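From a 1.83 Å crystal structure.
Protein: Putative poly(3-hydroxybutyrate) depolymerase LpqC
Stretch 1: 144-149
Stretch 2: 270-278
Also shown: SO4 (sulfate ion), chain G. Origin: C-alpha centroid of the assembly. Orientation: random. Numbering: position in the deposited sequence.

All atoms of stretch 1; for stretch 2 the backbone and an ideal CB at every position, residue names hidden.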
ATOM      1  N   LEU A 144      -3.421   5.923  -0.817  1.00 16.30           N
ATOM      2  CA  LEU A 144      -2.380   4.923  -0.800  1.00 15.76           C
ATOM      3  C   LEU A 144      -3.048   3.577  -1.194  1.00 15.94           C
ATOM      4  O   LEU A 144      -4.036   3.162  -0.564  1.00 16.72           O
ATOM      5  CB  LEU A 144      -1.807   4.819   0.606  1.00 16.58           C
ATOM      6  CG  LEU A 144      -0.850   3.641   0.834  1.00 16.11           C
ATOM      7  CD1 LEU A 144       0.379   3.763  -0.129  1.00 16.00           C
ATOM      8  CD2 LEU A 144      -0.368   3.618   2.309  1.00 17.45           C
ATOM      9  N   PHE A 145      -2.538   2.961  -2.254  1.00 16.90           N
ATOM     10  CA  PHE A 145      -3.064   1.680  -2.774  1.00 17.66           C
ATOM     11  C   PHE A 145      -1.935   0.669  -2.858  1.00 16.72           C
ATOM     12  O   PHE A 145      -0.808   1.019  -3.226  1.00 16.67           O
ATOM     13  CB  PHE A 145      -3.637   1.898  -4.160  1.00 18.59           C
ATOM     14  CG  PHE A 145      -3.951   0.604  -4.903  1.00 18.82           C
ATOM     15  CD1 PHE A 145      -5.151  -0.071  -4.682  1.00 21.28           C
ATOM     16  CD2 PHE A 145      -3.039   0.079  -5.792  1.00 21.86           C
ATOM     17  CE1 PHE A 145      -5.457  -1.218  -5.376  1.00 21.69           C
ATOM     18  CE2 PHE A 145      -3.307  -1.080  -6.485  1.00 22.92           C
ATOM     19  CZ  PHE A 145      -4.535  -1.740  -6.287  1.00 21.62           C
ATOM     20  N   GLY A 146      -2.199  -0.614  -2.549  1.00 15.70           N
ATOM     21  CA  GLY A 146      -1.177  -1.611  -2.715  1.00 14.65           C
ATOM     22  C   GLY A 146      -1.899  -2.890  -3.140  1.00 17.06           C
ATOM     23  O   GLY A 146      -3.010  -3.129  -2.657  1.00 17.71           O
ATOM     24  N   HIS A 147      -1.308  -3.659  -4.043  1.00 15.74           N
ATOM     25  CA  HIS A 147      -1.880  -4.954  -4.409  1.00 17.48           C
ATOM     26  C   HIS A 147      -0.918  -6.088  -4.050  1.00 17.27           C
ATOM     27  O   HIS A 147       0.303  -5.987  -4.301  1.00 17.14           O
ATOM     28  CB  HIS A 147      -2.193  -4.965  -5.922  1.00 17.59           C
ATOM     29  CG  HIS A 147      -2.764  -6.281  -6.421  1.00 16.71           C
ATOM     30  ND1 HIS A 147      -4.079  -6.672  -6.223  1.00 22.98           N
ATOM     31  CD2 HIS A 147      -2.194  -7.264  -7.140  1.00 16.47           C
ATOM     32  CE1 HIS A 147      -4.285  -7.860  -6.797  1.00 14.94           C
ATOM     33  NE2 HIS A 147      -3.135  -8.256  -7.312  1.00 20.85           N
ATOM     34  N   SER A 148      -1.470  -7.213  -3.561  1.00 19.22           N
ATOM     35  CA  SER A 148      -0.661  -8.398  -3.306  1.00 20.34           C
ATOM     36  C   SER A 148       0.436  -8.117  -2.288  1.00 20.04           C
ATOM     37  O   SER A 148       0.095  -7.681  -1.183  1.00 19.19           O
ATOM     38  CB  SER A 148      -0.136  -9.060  -4.581  1.00 22.82           C
ATOM     39  OG  SER A 148      -0.122 -10.498  -4.362  1.00 28.55           O
ATOM     40  N   ALA A 149       1.723  -8.342  -2.605  1.00 18.08           N
ATOM     41  CA  ALA A 149       2.801  -7.961  -1.653  1.00 17.35           C
ATOM     42  C   ALA A 149       2.702  -6.498  -1.241  1.00 17.93           C
ATOM     43  O   ALA A 149       3.081  -6.129  -0.121  1.00 16.53           O
ATOM     44  CB  ALA A 149       4.234  -8.242  -2.217  1.00 16.79           C
ATOM     45  N   UNK A 270     -10.120 -11.647  -9.906  1.00 23.05           N
ATOM     46  CA  UNK A 270      -9.234 -12.506  -9.115  1.00 23.47           C
ATOM     47  C   UNK A 270      -7.964 -11.763  -8.738  1.00 23.66           C
ATOM     48  O   UNK A 270      -8.014 -10.615  -8.314  1.00 24.90           O
ATOM     49  CB  UNK A 270      -8.888 -13.781  -9.886  1.00 23.47           C
ATOM     50  N   UNK A 271      -6.816 -12.427  -8.904  1.00 24.09           N
ATOM     51  CA  UNK A 271      -5.541 -11.866  -8.536  1.00 22.99           C
ATOM     52  C   UNK A 271      -4.925 -11.096  -9.708  1.00 23.15           C
ATOM     53  O   UNK A 271      -4.021 -11.586 -10.395  1.00 24.54           O
ATOM     54  CB  UNK A 271      -4.597 -12.972  -8.062  1.00 22.99           C
ATOM     55  N   UNK A 272      -5.429  -9.879  -9.935  1.00 22.77           N
ATOM     56  CA  UNK A 272      -5.185  -9.127 -11.148  1.00 21.42           C
ATOM     57  C   UNK A 272      -4.994  -7.655 -10.697  1.00 19.94           C
ATOM     58  O   UNK A 272      -5.956  -6.917 -10.493  1.00 18.66           O
ATOM     59  CB  UNK A 272      -6.327  -9.288 -12.153  1.00 21.42           C
ATOM     60  N   UNK A 273      -3.743  -7.282 -10.491  1.00 18.69           N
ATOM     61  CA  UNK A 273      -3.392  -5.936  -9.993  1.00 18.56           C
ATOM     62  C   UNK A 273      -3.902  -4.820 -10.891  1.00 21.52           C
ATOM     63  O   UNK A 273      -4.307  -3.764 -10.385  1.00 21.73           O
ATOM     64  CB  UNK A 273      -1.874  -5.809  -9.852  1.00 18.56           C
ATOM     65  N   UNK A 274      -3.888  -5.022 -12.206  1.00 21.54           N
ATOM     66  CA  UNK A 274      -4.441  -4.001 -13.115  1.00 22.13           C
ATOM     67  C   UNK A 274      -5.956  -3.825 -12.919  1.00 21.66           C
ATOM     68  O   UNK A 274      -6.431  -2.703 -12.834  1.00 21.64           O
ATOM     69  CB  UNK A 274      -4.149  -4.378 -14.569  1.00 22.13           C
ATOM     70  N   UNK A 275      -6.718  -4.930 -12.897  1.00 21.48           N
ATOM     71  CA  UNK A 275      -8.164  -4.831 -12.654  1.00 20.17           C
ATOM     72  C   UNK A 275      -8.424  -4.197 -11.278  1.00 20.11           C
ATOM     73  O   UNK A 275      -9.321  -3.392 -11.139  1.00 19.25           O
ATOM     74  CB  UNK A 275      -8.820  -6.210 -12.739  1.00 20.17           C
ATOM     75  N   UNK A 276      -7.665  -4.602 -10.258  1.00 18.71           N
ATOM     76  CA  UNK A 276      -7.920  -4.142  -8.909  1.00 19.45           C
ATOM     77  C   UNK A 276      -7.563  -2.642  -8.801  1.00 18.72           C
ATOM     78  O   UNK A 276      -8.243  -1.889  -8.090  1.00 19.47           O
ATOM     79  CB  UNK A 276      -7.123  -4.973  -7.902  1.00 19.45           C
ATOM     80  N   UNK A 277      -6.530  -2.220  -9.531  1.00 17.72           N
ATOM     81  CA  UNK A 277      -6.200  -0.799  -9.678  1.00 18.69           C
ATOM     82  C   UNK A 277      -7.376   0.018 -10.258  1.00 18.50           C
ATOM     83  O   UNK A 277      -7.696   1.090  -9.741  1.00 18.15           O
ATOM     84  CB  UNK A 277      -4.971  -0.646 -10.576  1.00 18.69           C
ATOM     85  N   UNK A 278      -7.986  -0.458 -11.332  1.00 18.62           N
ATOM     86  CA  UNK A 278      -9.052   0.287 -11.986  1.00 18.73           C
ATOM     87  C   UNK A 278     -10.349   0.292 -11.159  1.00 18.98           C
ATOM     88  O   UNK A 278     -11.112   1.267 -11.164  1.00 19.50           O
ATOM     89  CB  UNK A 278      -9.319  -0.304 -13.372  1.00 18.73           C
TER
HETATM   90  S   SO4 G 306       0.970  -9.303  -8.425  1.00 42.56           S
HETATM   91  O1  SO4 G 306      -0.478  -9.300  -8.495  1.00 45.38           O
HETATM   92  O2  SO4 G 306       1.400 -10.254  -7.417  1.00 42.81           O
HETATM   93  O3  SO4 G 306       1.533  -9.662  -9.718  1.00 45.43           O
HETATM   94  O4  SO4 G 306       1.414  -7.945  -8.094  1.00 46.01           O

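Position 270 points its CA-to-CB bond away from stretch 1, and nothing there lies within 5.5 Å of the ideal CB. Stretch 1 sets no demand, so many residues would fit. The phi/psi of -111/-134 is unusual for a residue with a side chain and hints at glycine. The residue is Gly270.

Position 271 points sideways. Its ideal CB is 5.0 Å from His147 NE2, and Ser148 OG and the sulfate lie further along. A long polar side chain or an aromatic ring with nitrogens could reach them; a short one could not. The residue is His271, with chi1 in t. Its end comes nearer to stretch 1 than its CB does. His147 NE2 lies over one face of the ring, and the two rings meet obliquely, with centroids 4.8 Å apart and planes at 37°. His271 NE2 is 2.8 Å from Ser148 OG and makes a weak hydrogen bond to SO4 O2 at 3.5 Å.

Position 272 points away, just before the helix that starts at 273. Nothing of stretch 1 lies within 5.5 Å of the ideal CB, so the coming helix suggests the choice: Asp, Asn, Ser or Thr could cap it. The residue is Asp272. Its OD2 accepts from the backbone N of position 275 at 3.2 Å, a capping bond.

Position 273 runs closest to the strand, 5.9 Å from His147 between CA atoms. An ideal CB would sit only 3.1 Å from His147 CD2, too tight for comfort. Glycine suits best. Gly273 lays its CA over the His147 ring face, 3.5 Å from the centroid, a CH-pi contact that the missing CB makes room for.

Position 274 points away into space free of stretch 1. Many helix-compatible residues would do; it is Gln274.

Position 275 is out of reach of stretch 1, which leaves the choice open. It is Ala275, whose backbone N serves the cap.

Position 276 points toward stretch 1. Its ideal CB is 3.9 Å from His147 ND1 and 4.4 Å from Phe145 CZ. Leu, Ile or Met could pack against these two rings. The residue is Met276, modelled as selenomethionine, with all three chi angles in m. Its CG lies 3.7 Å from His147 CE1, and its CB is 4.4 Å from Phe145 CZ.

Position 277 points sideways, with its ideal CB 4.4 Å from Phe145 CE2. A small residue such as Ala, Ser or Thr would suit. Ser277 OG lies 3.5 Å from Phe145 CE2 and donates to Gly273 O at 2.7 Å, so the hydroxyl is satisfied within the helix.

Position 278 is out of reach. Many residues would fit; it is Gln278.

Stretch 2 270-278: GHDGQAMSQ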
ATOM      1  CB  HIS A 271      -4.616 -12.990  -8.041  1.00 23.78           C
ATOM      2  CG  HIS A 271      -3.458 -12.491  -7.244  1.00 23.99           C
ATOM      3  ND1 HIS A 271      -3.610 -11.904  -6.003  1.00 26.04           N
ATOM      4  CD2 HIS A 271      -2.134 -12.439  -7.528  1.00 27.49           C
ATOM      5  CE1 HIS A 271      -2.431 -11.530  -5.550  1.00 26.73           C
ATOM      6  NE2 HIS A 271      -1.518 -11.832  -6.458  1.00 27.45           N
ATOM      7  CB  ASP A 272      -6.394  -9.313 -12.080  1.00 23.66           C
ATOM      8  CG  ASP A 272      -6.244  -8.637 -13.460  1.00 29.15           C
ATOM      9  OD1 ASP A 272      -7.065  -9.031 -14.338  1.00 37.24           O
ATOM     10  OD2 ASP A 272      -5.375  -7.749 -13.698  1.00 28.75           O
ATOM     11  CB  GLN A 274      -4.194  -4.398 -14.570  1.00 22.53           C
ATOM     12  CG  GLN A 274      -4.708  -3.316 -15.511  1.00 27.43           C
ATOM     13  CD  GLN A 274      -4.159  -3.413 -16.894  1.00 32.95           C
ATOM     14  OE1 GLN A 274      -4.170  -2.421 -17.640  1.00 36.79           O
ATOM     15  NE2 GLN A 274      -3.677  -4.596 -17.268  1.00 31.71           N
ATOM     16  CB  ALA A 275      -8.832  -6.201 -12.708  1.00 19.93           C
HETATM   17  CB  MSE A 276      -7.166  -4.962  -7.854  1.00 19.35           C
HETATM   18  CG  MSE A 276      -7.575  -6.462  -7.825  1.00 21.09           C
HETATM   19 SE   MSE A 276      -9.462  -6.665  -7.143  0.75 28.84          SE
HETATM   20  CE  MSE A 276      -8.988  -6.422  -5.249  1.00 22.99           C
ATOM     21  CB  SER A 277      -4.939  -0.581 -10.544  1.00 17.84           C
ATOM     22  OG  SER A 277      -3.788  -1.115  -9.916  1.00 18.24           O
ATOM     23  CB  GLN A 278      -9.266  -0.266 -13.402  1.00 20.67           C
ATOM     24  CG  GLN A 278      -7.996  -0.214 -14.250  1.00 24.32           C
ATOM     25  CD  GLN A 278      -8.259   0.149 -15.690  1.00 37.56           C
ATOM     26  OE1 GLN A 278      -8.907  -0.600 -16.436  1.00 40.81           O
ATOM     27  NE2 GLN A 278      -7.742   1.316 -16.109  1.00 43.53           N
TER
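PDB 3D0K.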